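Mandelate racemase/muconate lactonizing enzyme family protein (Sorangium cellulosum, PDB 3S5S) belongs to the enolase superfamily, pairing an N-terminal alpha/beta capping domain with a C-terminal modified TIM barrel. Local coordinates at residues T136-T141 and P327-E332; E301-M306 and G337-R342; L163-G168 and E180-A185; D217-E222 and F319-L324; E13-P18 and N333-G338. All blocks are in the same frame, centred on the assembly; numbering follows the deposited sequence.

Interaction 1 of 5, residues T136-T141 and P327-E332; sequences TDITIT and PLFLAE
Phe329 reaches out from the loop 327-332 to Ile138 and Thr139 of strand 133-140. Its CB directs the ring toward segment 136-141, with CG anti to the carbonyl carbon and beside the backbone N (chi1 -72°), so the CE1-CZ end makes its share of the contact. CE1 meets the methyl CG2 of Thr139 at 3.7 Å and is 4.4 Å from CG1 of Ile138, which comes in obliquely. At the tip, CZ touches the same Thr139 CG2 at 3.7 Å, and the carbonyl O of Thr139 sits at the ring edge, in its plane, 3.5 Å from CZ. The negative oxygen thus faces the positive rim of C-H groups and not the electron-rich face. Strand 133-140 is the first of the eight parallel strands of the barrel, and 327-332 belongs to the loop that follows the eighth, strand 319-322. The contact therefore ties the last strand's exit loop to the carboxy-terminal end of the first strand. Phe23 of the capping domain's strand 7-25 meets the Phe329 ring with planes at about 60° and also touches Thr139. One residue back, Leu328 and Ile138 cross at about a right angle: Leu328 CD1 packs 3.8 Å from Ile138 CD1 and 4.1 Å from Ile138 CG1. Ile138 gets there because CG1 is anti to its own N (chi1 -166°), and Phe160 touches both side chains. Thr136 OG1 donates to Asp137 O at 2.8 Å, in the carbonyl plane on a lone pair.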
# COMPACT_ATOMS: atom_id res chain seq x y z
N THR A 136 7.84 -5.01 22.20
CA THR A 136 8.39 -3.63 22.16
C THR A 136 9.73 -3.46 22.84
O THR A 136 10.00 -4.11 23.83
CB THR A 136 7.34 -2.54 22.65
OG1 THR A 136 7.82 -1.22 22.35
CG2 THR A 136 6.93 -2.71 24.11
N ASP A 137 10.59 -2.61 22.30
CA ASP A 137 11.73 -2.11 23.08
C ASP A 137 11.21 -1.09 24.10
O ASP A 137 10.02 -0.76 24.10
CB ASP A 137 12.82 -1.51 22.17
CG ASP A 137 12.40 -0.21 21.49
OD1 ASP A 137 11.65 0.60 22.06
OD2 ASP A 137 12.86 0.03 20.38
N ILE A 138 12.09 -0.59 24.95
CA ILE A 138 11.77 0.49 25.85
C ILE A 138 12.95 1.41 25.88
O ILE A 138 14.09 1.03 25.62
CB ILE A 138 11.43 0.01 27.30
CG1 ILE A 138 10.77 1.15 28.13
CG2 ILE A 138 12.68 -0.60 27.99
CD1 ILE A 138 10.53 0.82 29.65
N THR A 139 12.68 2.66 26.20
CA THR A 139 13.63 3.67 25.90
C THR A 139 14.25 4.24 27.16
O THR A 139 13.60 4.43 28.15
CB THR A 139 13.05 4.70 24.87
OG1 THR A 139 13.77 5.93 24.95
CG2 THR A 139 11.63 4.96 25.12
N ILE A 140 15.56 4.40 27.11
CA ILE A 140 16.30 5.00 28.20
C ILE A 140 16.68 6.41 27.79
O ILE A 140 17.58 6.65 26.96
CB ILE A 140 17.48 4.18 28.59
CG1 ILE A 140 16.97 2.85 29.16
CG2 ILE A 140 18.31 4.92 29.64
CD1 ILE A 140 18.01 1.78 29.31
N THR A 141 15.92 7.35 28.37
CA THR A 141 15.91 8.74 27.93
C THR A 141 16.95 9.56 28.68
O THR A 141 17.38 9.14 29.76
CB THR A 141 14.50 9.33 28.09
OG1 THR A 141 14.44 10.57 27.38
CG2 THR A 141 14.11 9.55 29.56
N PRO A 327 3.14 4.79 26.11
CA PRO A 327 2.14 4.67 27.19
C PRO A 327 2.77 4.32 28.54
O PRO A 327 2.20 4.65 29.59
CB PRO A 327 1.22 3.55 26.70
CG PRO A 327 1.29 3.68 25.24
CD PRO A 327 2.75 3.95 24.97
N LEU A 328 3.95 3.68 28.51
CA LEU A 328 4.69 3.45 29.74
C LEU A 328 5.15 4.72 30.41
O LEU A 328 5.46 4.68 31.60
CB LEU A 328 5.86 2.47 29.56
CG LEU A 328 5.58 1.10 28.88
CD1 LEU A 328 6.85 0.26 28.70
CD2 LEU A 328 4.53 0.34 29.62
N PHE A 329 5.17 5.83 29.68
CA PHE A 329 5.75 7.10 30.19
C PHE A 329 4.71 8.13 30.67
O PHE A 329 5.05 9.23 31.19
CB PHE A 329 6.62 7.74 29.11
CG PHE A 329 7.89 7.03 28.88
CD1 PHE A 329 7.95 5.94 28.03
CD2 PHE A 329 9.04 7.41 29.54
CE1 PHE A 329 9.14 5.25 27.84
CE2 PHE A 329 10.24 6.72 29.35
CZ PHE A 329 10.29 5.64 28.50
N LEU A 330 3.45 7.77 30.47
CA LEU A 330 2.31 8.62 30.79
C LEU A 330 1.73 8.28 32.15
O LEU A 330 1.46 7.09 32.45
CB LEU A 330 1.25 8.48 29.71
CG LEU A 330 1.71 8.80 28.28
CD1 LEU A 330 0.54 8.63 27.34
CD2 LEU A 330 2.25 10.21 28.13
N ALA A 331 1.51 9.33 32.94
CA ALA A 331 1.05 9.23 34.30
C ALA A 331 -0.42 8.90 34.37
O ALA A 331 -0.94 8.63 35.44
CB ALA A 331 1.31 10.55 35.03
N GLU A 332 -1.11 8.95 33.25
CA GLU A 332 -2.52 8.57 33.19
C GLU A 332 -2.81 7.91 31.88
O GLU A 332 -2.06 8.04 30.93
CB GLU A 332 -3.43 9.80 33.26
CG GLU A 332 -3.66 10.30 34.61
CD GLU A 332 -3.74 11.82 34.66
OE1 GLU A 332 -4.15 12.45 33.64
OE2 GLU A 332 -3.37 12.37 35.73

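Interaction 2 of 5, residues E301-M306 and G337-R342; sequences ESVLAM and GGFVQR
Val303, in the first turn of helix 303-316, passes the extended glycine pair 337-338 with its CA 6.6 Å from the CA of Gly338, and Gly337 and Gly338 both adopt positive phi angles before the chain enters strand 340-342. From the helix, Val303 divides its two methyls: CG1 rests on the carbonyl O of Gly337 at 3.6 Å, while CG2 turns to the Phe339 ring, 4.3 Å from CE2. One turn on, Met306 approaches a different atom of that ring, its CB 3.9 Å from Phe339 CE1. Beyond CB the methionine chain bends at chi2 and carries its sulfur away, toward Leu324 and Thr326. Phe339 holds its CG between the backbone N and the carbonyl carbon (chi1 60°), a setting that swings the ring back to the helix; both aliphatic groups reach it obliquely. The helix, last of the barrel's seven between strands, starts at Ser302, an N-cap whose OG accepts from Leu304 N at 3.1 Å and 149°. Glu51, from the capping domain's strand 47-52, bonds through OE1 to Ser302 OG and to Ala305 N; its negative charge is probably favoured by the helix's amino end. These polar bonds of the helix start lie apart from the ring, and the contact itself relies on nondirectional packing round Phe339 and on a methyl resting against a backbone carbonyl.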
# COMPACT_ATOMS: atom_id res chain seq x y z
N GLU A 301 2.87 9.36 22.33
CA GLU A 301 1.49 8.99 22.01
C GLU A 301 0.81 8.23 23.16
O GLU A 301 1.45 7.45 23.86
CB GLU A 301 1.49 8.12 20.72
CG GLU A 301 2.10 8.85 19.49
CD GLU A 301 2.34 7.97 18.26
OE1 GLU A 301 2.09 6.75 18.29
OE2 GLU A 301 2.84 8.51 17.26
N SER A 302 -0.49 8.44 23.35
CA SER A 302 -1.25 7.60 24.28
C SER A 302 -1.47 6.21 23.67
O SER A 302 -0.95 5.89 22.57
CB SER A 302 -2.61 8.23 24.57
OG SER A 302 -3.55 8.05 23.48
N VAL A 303 -2.27 5.43 24.38
CA VAL A 303 -2.79 4.12 24.00
C VAL A 303 -3.50 4.14 22.63
O VAL A 303 -3.45 3.19 21.85
CB VAL A 303 -3.74 3.66 25.18
CG1 VAL A 303 -5.08 3.06 24.73
CG2 VAL A 303 -2.99 2.78 26.18
N LEU A 304 -4.15 5.25 22.34
CA LEU A 304 -4.88 5.39 21.09
C LEU A 304 -4.00 5.31 19.83
O LEU A 304 -4.14 4.39 19.02
CB LEU A 304 -5.74 6.66 21.12
CG LEU A 304 -6.47 7.08 19.85
CD1 LEU A 304 -6.99 5.95 19.13
CD2 LEU A 304 -7.63 8.08 20.10
N ALA A 305 -3.13 6.29 19.64
CA ALA A 305 -2.27 6.27 18.45
C ALA A 305 -1.32 5.05 18.48
O ALA A 305 -1.05 4.44 17.43
CB ALA A 305 -1.48 7.59 18.32
N MET A 306 -0.86 4.67 19.69
CA MET A 306 -0.01 3.49 19.81
C MET A 306 -0.71 2.19 19.34
O MET A 306 -0.15 1.43 18.52
CB MET A 306 0.55 3.35 21.19
CG MET A 306 1.69 4.31 21.49
SD MET A 306 3.31 3.53 21.28
CE MET A 306 4.34 4.85 20.61
N GLY A 337 -9.75 0.16 26.46
CA GLY A 337 -9.49 -0.67 25.28
C GLY A 337 -8.12 -0.47 24.63
O GLY A 337 -7.27 0.25 25.15
N GLY A 338 -7.90 -1.12 23.49
CA GLY A 338 -6.59 -1.11 22.89
C GLY A 338 -5.83 -2.38 23.19
O GLY A 338 -6.40 -3.36 23.70
N PHE A 339 -4.54 -2.37 22.90
CA PHE A 339 -3.70 -3.50 23.13
C PHE A 339 -3.60 -3.75 24.63
O PHE A 339 -3.80 -2.85 25.43
CB PHE A 339 -2.29 -3.27 22.56
CG PHE A 339 -1.56 -2.07 23.16
CD1 PHE A 339 -0.86 -1.21 22.33
CD2 PHE A 339 -1.51 -1.86 24.53
CE1 PHE A 339 -0.16 -0.11 22.87
CE2 PHE A 339 -0.84 -0.77 25.08
CZ PHE A 339 -0.18 0.11 24.27
N VAL A 340 -3.29 -4.99 24.98
CA VAL A 340 -3.05 -5.38 26.34
C VAL A 340 -1.53 -5.48 26.42
O VAL A 340 -0.90 -6.04 25.52
CB VAL A 340 -3.77 -6.74 26.60
CG1 VAL A 340 -3.33 -7.38 27.89
CG2 VAL A 340 -5.31 -6.54 26.51
N GLN A 341 -0.94 -4.92 27.47
CA GLN A 341 0.51 -4.86 27.56
C GLN A 341 1.01 -5.73 28.69
O GLN A 341 0.43 -5.74 29.77
CB GLN A 341 1.00 -3.40 27.72
CG GLN A 341 2.54 -3.26 27.78
CD GLN A 341 3.06 -1.98 27.16
OE1 GLN A 341 2.32 -1.01 27.00
NE2 GLN A 341 4.37 -1.94 26.86
N ARG A 342 2.03 -6.54 28.42
CA ARG A 342 2.64 -7.35 29.48
C ARG A 342 4.14 -7.16 29.37
O ARG A 342 4.84 -7.94 28.76
CB ARG A 342 2.20 -8.85 29.42
CG ARG A 342 0.76 -9.14 29.92
CD ARG A 342 -0.13 -10.06 29.02
NE ARG A 342 0.42 -11.38 28.66
CZ ARG A 342 0.73 -11.76 27.41
NH1 ARG A 342 0.54 -10.92 26.37
NH2 ARG A 342 1.22 -12.99 27.19

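Interaction 3 of 5, residues L163-G168 and E180-A185; sequences LKVKVG and EAIHAA
Aliphatic branches, with neither flat faces nor edges, make this contact: Val165 and Leu163 on the strand, Ile182 on the helix. Val165 and Ile182 reach toward each other tip to tip. Ile182 CD1 is wedged against both methyls of the valine, 3.5 Å from Val165 CG2 and 4.0 Å from Val165 CG1. The isoleucine has CG1 anti to its carbonyl carbon (chi1 -78°), which sends the long branch out to Val165 and leaves its short branch for the other partner: Ile182 CG2 lies 4.2 Å from Leu163 CD1, a looser touch. Ala152 of helix 146-158 and Leu191 of strand 190-194 also pack on Ile182, enclosing it between helix 146-158 and the sheet. Side chains alternate along the strand. Leu163 and Val165 face the helix, whereas Lys164 and Lys166 turn to the barrel interior, where Lys164 NZ forms salt bridges with Asp194, Glu222 and Asp323. The sequence Lys164-Val165-Lys166 is consistent with the Lys-X-Lys motif found in the active site of many enolase superfamily members. Strand 162-166 and helix 175-185, leading on to strand 190-194, form a beta-alpha-beta unit of the TIM-type barrel.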
# COMPACT_ATOMS: atom_id res chain seq x y z
N LEU A 163 16.72 -2.37 24.15
CA LEU A 163 16.73 -1.04 24.74
C LEU A 163 17.16 0.01 23.74
O LEU A 163 18.20 -0.14 23.09
CB LEU A 163 17.66 -1.01 25.92
CG LEU A 163 17.40 -2.10 26.96
CD1 LEU A 163 18.50 -2.05 27.94
CD2 LEU A 163 16.03 -1.92 27.61
N LYS A 164 16.36 1.07 23.64
CA LYS A 164 16.64 2.23 22.84
C LYS A 164 17.22 3.32 23.74
O LYS A 164 16.55 3.82 24.66
CB LYS A 164 15.35 2.71 22.19
CG LYS A 164 15.43 4.03 21.43
CD LYS A 164 14.32 3.99 20.37
CE LYS A 164 13.94 5.36 19.81
NZ LYS A 164 13.34 5.28 18.42
N VAL A 165 18.44 3.72 23.47
CA VAL A 165 19.09 4.68 24.33
C VAL A 165 19.10 6.01 23.58
O VAL A 165 19.64 6.08 22.49
CB VAL A 165 20.53 4.21 24.71
CG1 VAL A 165 21.29 5.28 25.47
CG2 VAL A 165 20.45 2.92 25.51
N LYS A 166 18.47 7.04 24.14
CA LYS A 166 18.56 8.36 23.51
C LYS A 166 19.98 8.86 23.68
O LYS A 166 20.65 8.49 24.65
CB LYS A 166 17.52 9.36 24.05
CG LYS A 166 16.05 8.98 23.74
CD LYS A 166 15.53 9.39 22.36
CE LYS A 166 14.34 8.50 22.01
NZ LYS A 166 13.46 8.90 20.84
N VAL A 167 20.47 9.62 22.71
CA VAL A 167 21.85 10.12 22.73
C VAL A 167 22.03 11.46 21.99
O VAL A 167 21.19 11.87 21.18
CB VAL A 167 22.92 9.06 22.26
CG1 VAL A 167 23.08 7.93 23.28
CG2 VAL A 167 22.60 8.52 20.84
N GLY A 168 23.15 12.13 22.28
CA GLY A 168 23.40 13.49 21.79
C GLY A 168 22.70 14.61 22.55
O GLY A 168 22.12 14.40 23.62
N GLU A 180 27.89 2.34 29.10
CA GLU A 180 28.62 1.40 29.94
C GLU A 180 27.72 0.85 31.05
O GLU A 180 27.62 -0.37 31.26
CB GLU A 180 29.88 2.08 30.52
CG GLU A 180 30.27 1.73 31.97
CD GLU A 180 31.33 0.61 32.10
OE1 GLU A 180 32.10 0.37 31.12
OE2 GLU A 180 31.41 -0.01 33.20
N ALA A 181 27.07 1.79 31.75
CA ALA A 181 26.21 1.53 32.90
C ALA A 181 25.01 0.67 32.49
O ALA A 181 24.50 -0.14 33.30
CB ALA A 181 25.75 2.85 33.49
N ILE A 182 24.59 0.86 31.24
CA ILE A 182 23.51 0.11 30.63
C ILE A 182 23.90 -1.31 30.27
O ILE A 182 23.13 -2.22 30.53
CB ILE A 182 23.03 0.78 29.35
CG1 ILE A 182 22.15 1.97 29.69
CG2 ILE A 182 22.29 -0.21 28.46
CD1 ILE A 182 22.12 2.99 28.61
N HIS A 183 25.08 -1.50 29.67
CA HIS A 183 25.44 -2.84 29.23
C HIS A 183 25.66 -3.76 30.42
O HIS A 183 25.27 -4.93 30.39
CB HIS A 183 26.66 -2.86 28.32
CG HIS A 183 27.02 -4.24 27.86
ND1 HIS A 183 26.13 -5.06 27.20
CD2 HIS A 183 28.17 -4.94 27.97
CE1 HIS A 183 26.71 -6.22 26.93
NE2 HIS A 183 27.95 -6.18 27.39
N ALA A 184 26.27 -3.22 31.48
CA ALA A 184 26.54 -3.94 32.70
C ALA A 184 25.27 -4.38 33.43
O ALA A 184 25.26 -5.44 34.06
CB ALA A 184 27.47 -3.11 33.63
N ALA A 185 24.20 -3.58 33.35
CA ALA A 185 22.97 -3.86 34.10
C ALA A 185 21.97 -4.77 33.35
O ALA A 185 21.22 -5.56 33.98
CB ALA A 185 22.32 -2.56 34.50

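Interaction 4 of 5, residues D217-E222 and F319-L324; sequences DVALLE and FSFVDL
Leu220 lies over the face of the Phe321 ring. The two residues come from strands 217-222 and 319-322, the fourth and eighth of the TIM-type barrel, which are not neighbours in the sheet; their side chains meet across its interior. Leu220 CD2 stands 4.1 Å from the ring centroid and only 4° off the ring normal, a CH-pi contact placed squarely over the centre. The leucine reaches this position with CG anti to the backbone N (chi1 -174°), which leans the branch over the ring while its CB remains near the rim, 4.1 Å from Phe321 CZ. Phe321, in turn, has CG anti to its carbonyl carbon and projects the far end of the ring at the backbone of strand 217-222. There the ring meets Ala219 in two ways: the carbonyl O of Ala219 approaches CZ obliquely at 3.8 Å, and Ala219 CB is 4.2 Å from Phe321 CE2. Two successive residues can point toward one ring because the strand is kinked at Ala219, whose psi of -20° departs from the extended form and breaks the usual alternation. Ile192 of strand 190-194 and Met295 of strand 293-296 also touch Phe321, making it part of the apolar filling of the barrel. At the carboxy-terminal ends of the two strands this filling gives way to charge. The carboxylates of Glu222 and Asp323, like charges, approach without touching: Glu222 OE2 and Asp323 OD2 remain 5.2 Å apart.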
# COMPACT_ATOMS: atom_id res chain seq x y z
N ASP A 217 25.71 -5.68 22.17
CA ASP A 217 25.11 -5.97 20.90
C ASP A 217 24.29 -4.72 20.51
O ASP A 217 23.11 -4.57 20.84
CB ASP A 217 24.31 -7.28 21.03
CG ASP A 217 23.36 -7.55 19.86
OD1 ASP A 217 23.69 -7.29 18.69
OD2 ASP A 217 22.25 -8.04 20.15
N VAL A 218 24.96 -3.79 19.81
CA VAL A 218 24.27 -2.67 19.19
C VAL A 218 23.55 -3.20 17.96
O VAL A 218 24.16 -3.63 17.00
CB VAL A 218 25.27 -1.51 18.77
CG1 VAL A 218 24.53 -0.40 17.97
CG2 VAL A 218 25.95 -0.92 19.98
N ALA A 219 22.24 -3.22 18.02
CA ALA A 219 21.44 -3.80 16.96
C ALA A 219 21.06 -2.76 15.89
O ALA A 219 20.71 -3.13 14.76
CB ALA A 219 20.19 -4.42 17.56
N LEU A 220 21.13 -1.47 16.23
CA LEU A 220 20.72 -0.43 15.31
C LEU A 220 21.29 0.92 15.72
O LEU A 220 21.28 1.24 16.92
CB LEU A 220 19.19 -0.37 15.27
CG LEU A 220 18.51 0.56 14.27
CD1 LEU A 220 18.74 0.09 12.84
CD2 LEU A 220 17.00 0.65 14.59
N LEU A 221 21.78 1.70 14.76
CA LEU A 221 22.06 3.10 14.99
C LEU A 221 21.02 3.96 14.29
O LEU A 221 21.05 4.11 13.08
CB LEU A 221 23.42 3.46 14.46
CG LEU A 221 23.85 4.92 14.50
CD1 LEU A 221 24.04 5.50 15.89
CD2 LEU A 221 25.16 4.98 13.77
N GLU A 222 20.13 4.58 15.06
CA GLU A 222 19.04 5.34 14.52
C GLU A 222 19.29 6.84 14.26
O GLU A 222 19.65 7.60 15.20
CB GLU A 222 17.85 5.21 15.45
CG GLU A 222 16.68 5.92 14.88
CD GLU A 222 15.44 5.62 15.59
OE1 GLU A 222 14.42 6.12 15.14
OE2 GLU A 222 15.49 4.90 16.60
N PHE A 319 7.96 -6.67 10.43
CA PHE A 319 8.68 -5.63 11.14
C PHE A 319 9.81 -6.21 11.96
O PHE A 319 9.61 -7.22 12.60
CB PHE A 319 7.74 -4.77 11.97
CG PHE A 319 7.04 -3.72 11.16
CD1 PHE A 319 6.07 -4.08 10.19
CD2 PHE A 319 7.40 -2.38 11.28
CE1 PHE A 319 5.43 -3.13 9.38
CE2 PHE A 319 6.75 -1.40 10.49
CZ PHE A 319 5.78 -1.78 9.53
N SER A 320 11.00 -5.62 11.86
CA SER A 320 12.18 -6.06 12.67
C SER A 320 12.30 -5.34 14.01
O SER A 320 12.88 -5.85 14.93
CB SER A 320 13.50 -5.90 11.90
OG SER A 320 13.43 -6.48 10.60
N PHE A 321 11.77 -4.13 14.11
CA PHE A 321 11.92 -3.36 15.30
C PHE A 321 10.55 -2.83 15.64
O PHE A 321 9.81 -2.32 14.77
CB PHE A 321 12.91 -2.23 15.09
CG PHE A 321 14.33 -2.72 14.86
CD1 PHE A 321 14.86 -2.83 13.57
CD2 PHE A 321 15.15 -3.08 15.95
CE1 PHE A 321 16.17 -3.29 13.36
CE2 PHE A 321 16.46 -3.56 15.72
CZ PHE A 321 16.96 -3.65 14.43
N VAL A 322 10.19 -2.96 16.91
CA VAL A 322 9.01 -2.35 17.42
C VAL A 322 9.39 -1.39 18.57
O VAL A 322 9.97 -1.79 19.58
CB VAL A 322 8.05 -3.45 17.86
CG1 VAL A 322 6.77 -2.86 18.43
CG2 VAL A 322 7.77 -4.41 16.66
N ASP A 323 9.04 -0.13 18.43
CA ASP A 323 9.39 0.88 19.42
C ASP A 323 8.12 1.65 19.80
O ASP A 323 7.95 2.83 19.39
CB ASP A 323 10.42 1.84 18.81
CG ASP A 323 10.77 3.00 19.74
OD1 ASP A 323 10.80 2.85 20.99
OD2 ASP A 323 11.02 4.08 19.22
N LEU A 324 7.24 0.98 20.57
CA LEU A 324 5.89 1.47 20.89
C LEU A 324 5.65 1.57 22.40
O LEU A 324 4.76 0.90 22.95
CB LEU A 324 4.85 0.53 20.28
CG LEU A 324 4.89 0.47 18.75
CD1 LEU A 324 3.86 -0.56 18.21
CD2 LEU A 324 4.75 1.91 18.08

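Interaction 5 of 5, residues E13-P18 and N333-G338; sequences EALDIP and NPFDGG
Leu15 and Ile17, alternate residues of strand 7-25, direct their side chains at Pro334 and Phe335, bringing the capping domain against the chain that runs beyond the last barrel strand. The apolar contacts divide between a ring edge and a proline. Leu15 places its two methyls on different partners: CD2 lies at the edge of the Phe335 ring, in its plane and 3.7 Å from CZ, while CD1 crosses to Pro334 CG at 4.0 Å. With CG anti to the backbone N (chi1 -178°), the leucine extends straight from its strand before it forks. Ile17, two residues on, reaches toward the same proline, CD1 3.8 Å from Pro334 CD. Val303 and Leu304 of helix 303-316 also touch Phe335. The hydrogen bonding is local. Asn333 OD1 accepts from Phe335 N at 2.8 Å and 151°, an Asx turn in which the donor lies 36° out of the carbonyl plane; it curls the chain round Pro334. On the capping side, Asp16 points the other way and forms a salt bridge with Arg32. A backbone bond joins Pro18 to Ala331 alongside, but the side chains of the two segments meet through dispersion and exclusion of water.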
# COMPACT_ATOMS: atom_id res chain seq x y z
N GLU A 13 -10.44 18.08 20.38
CA GLU A 13 -10.25 18.61 21.73
C GLU A 13 -8.83 18.36 22.25
O GLU A 13 -8.11 17.47 21.76
CB GLU A 13 -11.33 18.08 22.70
CG GLU A 13 -11.18 16.56 22.96
CD GLU A 13 -12.42 15.94 23.60
OE1 GLU A 13 -13.45 15.78 22.89
OE2 GLU A 13 -12.35 15.63 24.81
N ALA A 14 -8.45 19.17 23.22
CA ALA A 14 -7.20 19.05 23.95
C ALA A 14 -7.04 17.62 24.52
O ALA A 14 -7.97 17.09 25.13
CB ALA A 14 -7.15 20.06 25.06
N LEU A 15 -5.88 17.01 24.27
CA LEU A 15 -5.53 15.72 24.89
C LEU A 15 -4.21 15.89 25.68
O LEU A 15 -3.12 15.57 25.17
CB LEU A 15 -5.47 14.57 23.86
CG LEU A 15 -5.16 13.17 24.46
CD1 LEU A 15 -6.11 12.80 25.63
CD2 LEU A 15 -5.12 12.03 23.42
N ASP A 16 -4.32 16.45 26.87
CA ASP A 16 -3.15 16.74 27.68
C ASP A 16 -2.97 15.65 28.73
O ASP A 16 -3.74 15.57 29.70
CB ASP A 16 -3.30 18.10 28.40
CG ASP A 16 -3.32 19.29 27.43
OD1 ASP A 16 -2.61 19.25 26.41
OD2 ASP A 16 -4.04 20.29 27.70
N ILE A 17 -1.94 14.83 28.54
CA ILE A 17 -1.59 13.79 29.51
C ILE A 17 -0.21 13.99 30.16
O ILE A 17 0.79 14.12 29.44
CB ILE A 17 -1.61 12.43 28.86
CG1 ILE A 17 -2.84 12.31 27.96
CG2 ILE A 17 -1.62 11.35 29.96
CD1 ILE A 17 -2.84 11.08 27.06
N PRO A 18 -0.16 13.98 31.50
CA PRO A 18 1.10 14.12 32.18
C PRO A 18 2.08 12.97 31.86
O PRO A 18 1.67 11.82 31.68
CB PRO A 18 0.71 14.08 33.66
CG PRO A 18 -0.74 14.28 33.71
CD PRO A 18 -1.26 13.74 32.44
N ASN A 333 -3.95 7.26 31.84
CA ASN A 333 -4.47 6.63 30.63
C ASN A 333 -5.93 7.04 30.58
O ASN A 333 -6.76 6.44 31.28
CB ASN A 333 -4.36 5.10 30.70
CG ASN A 333 -4.96 4.43 29.47
OD1 ASN A 333 -5.60 5.08 28.66
ND2 ASN A 333 -4.76 3.13 29.32
N PRO A 334 -6.24 8.07 29.79
CA PRO A 334 -7.65 8.50 29.72
C PRO A 334 -8.53 7.66 28.77
O PRO A 334 -9.62 8.10 28.40
CB PRO A 334 -7.56 9.94 29.20
CG PRO A 334 -6.33 9.96 28.38
CD PRO A 334 -5.35 8.98 29.06
N PHE A 335 -8.06 6.47 28.38
CA PHE A 335 -8.77 5.60 27.41
C PHE A 335 -9.07 4.19 27.93
O PHE A 335 -8.34 3.68 28.75
CB PHE A 335 -7.92 5.42 26.16
CG PHE A 335 -7.67 6.69 25.39
CD1 PHE A 335 -8.69 7.26 24.62
CD2 PHE A 335 -6.44 7.31 25.44
CE1 PHE A 335 -8.47 8.42 23.89
CE2 PHE A 335 -6.20 8.46 24.70
CZ PHE A 335 -7.22 9.03 23.92
N ASP A 336 -10.14 3.58 27.43
CA ASP A 336 -10.44 2.15 27.65
C ASP A 336 -10.06 1.47 26.38
O ASP A 336 -10.07 2.13 25.34
CB ASP A 336 -11.95 1.94 27.87
CG ASP A 336 -12.45 2.59 29.16
OD1 ASP A 336 -11.78 2.40 30.25
OD2 ASP A 336 -13.52 3.28 29.08
N GLY A 337 -9.75 0.16 26.46
CA GLY A 337 -9.49 -0.67 25.28
C GLY A 337 -8.12 -0.47 24.63
O GLY A 337 -7.27 0.25 25.15
N GLY A 338 -7.90 -1.12 23.49
CA GLY A 338 -6.59 -1.11 22.89
C GLY A 338 -5.83 -2.38 23.19
O GLY A 338 -6.40 -3.36 23.70

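Lys164 connects interactions 3 and 4: its NZ forms salt bridges with Asp323 OD2 at 2.7 Å and with Glu222 OE2 at 2.9 Å, a charged cluster inside the barrel consistent with an active site like that of the superfamily. Interaction 1 adjoins both, through Ile140 N to Lys164 O at 2.7 Å and Thr136 OG1 to Leu324 N at 2.9 Å, the latter just past the last strand, where backbone bonding of Asp137 with Val322 closes the barrel. Interactions 2 and 5 share Gly337 and Gly338, with centres about 10 Å apart, and Ala331 N to Pro18 O at 2.8 Å links interaction 5 to interaction 1. Centres of interactions 3 and 5 lie about 30 Å apart.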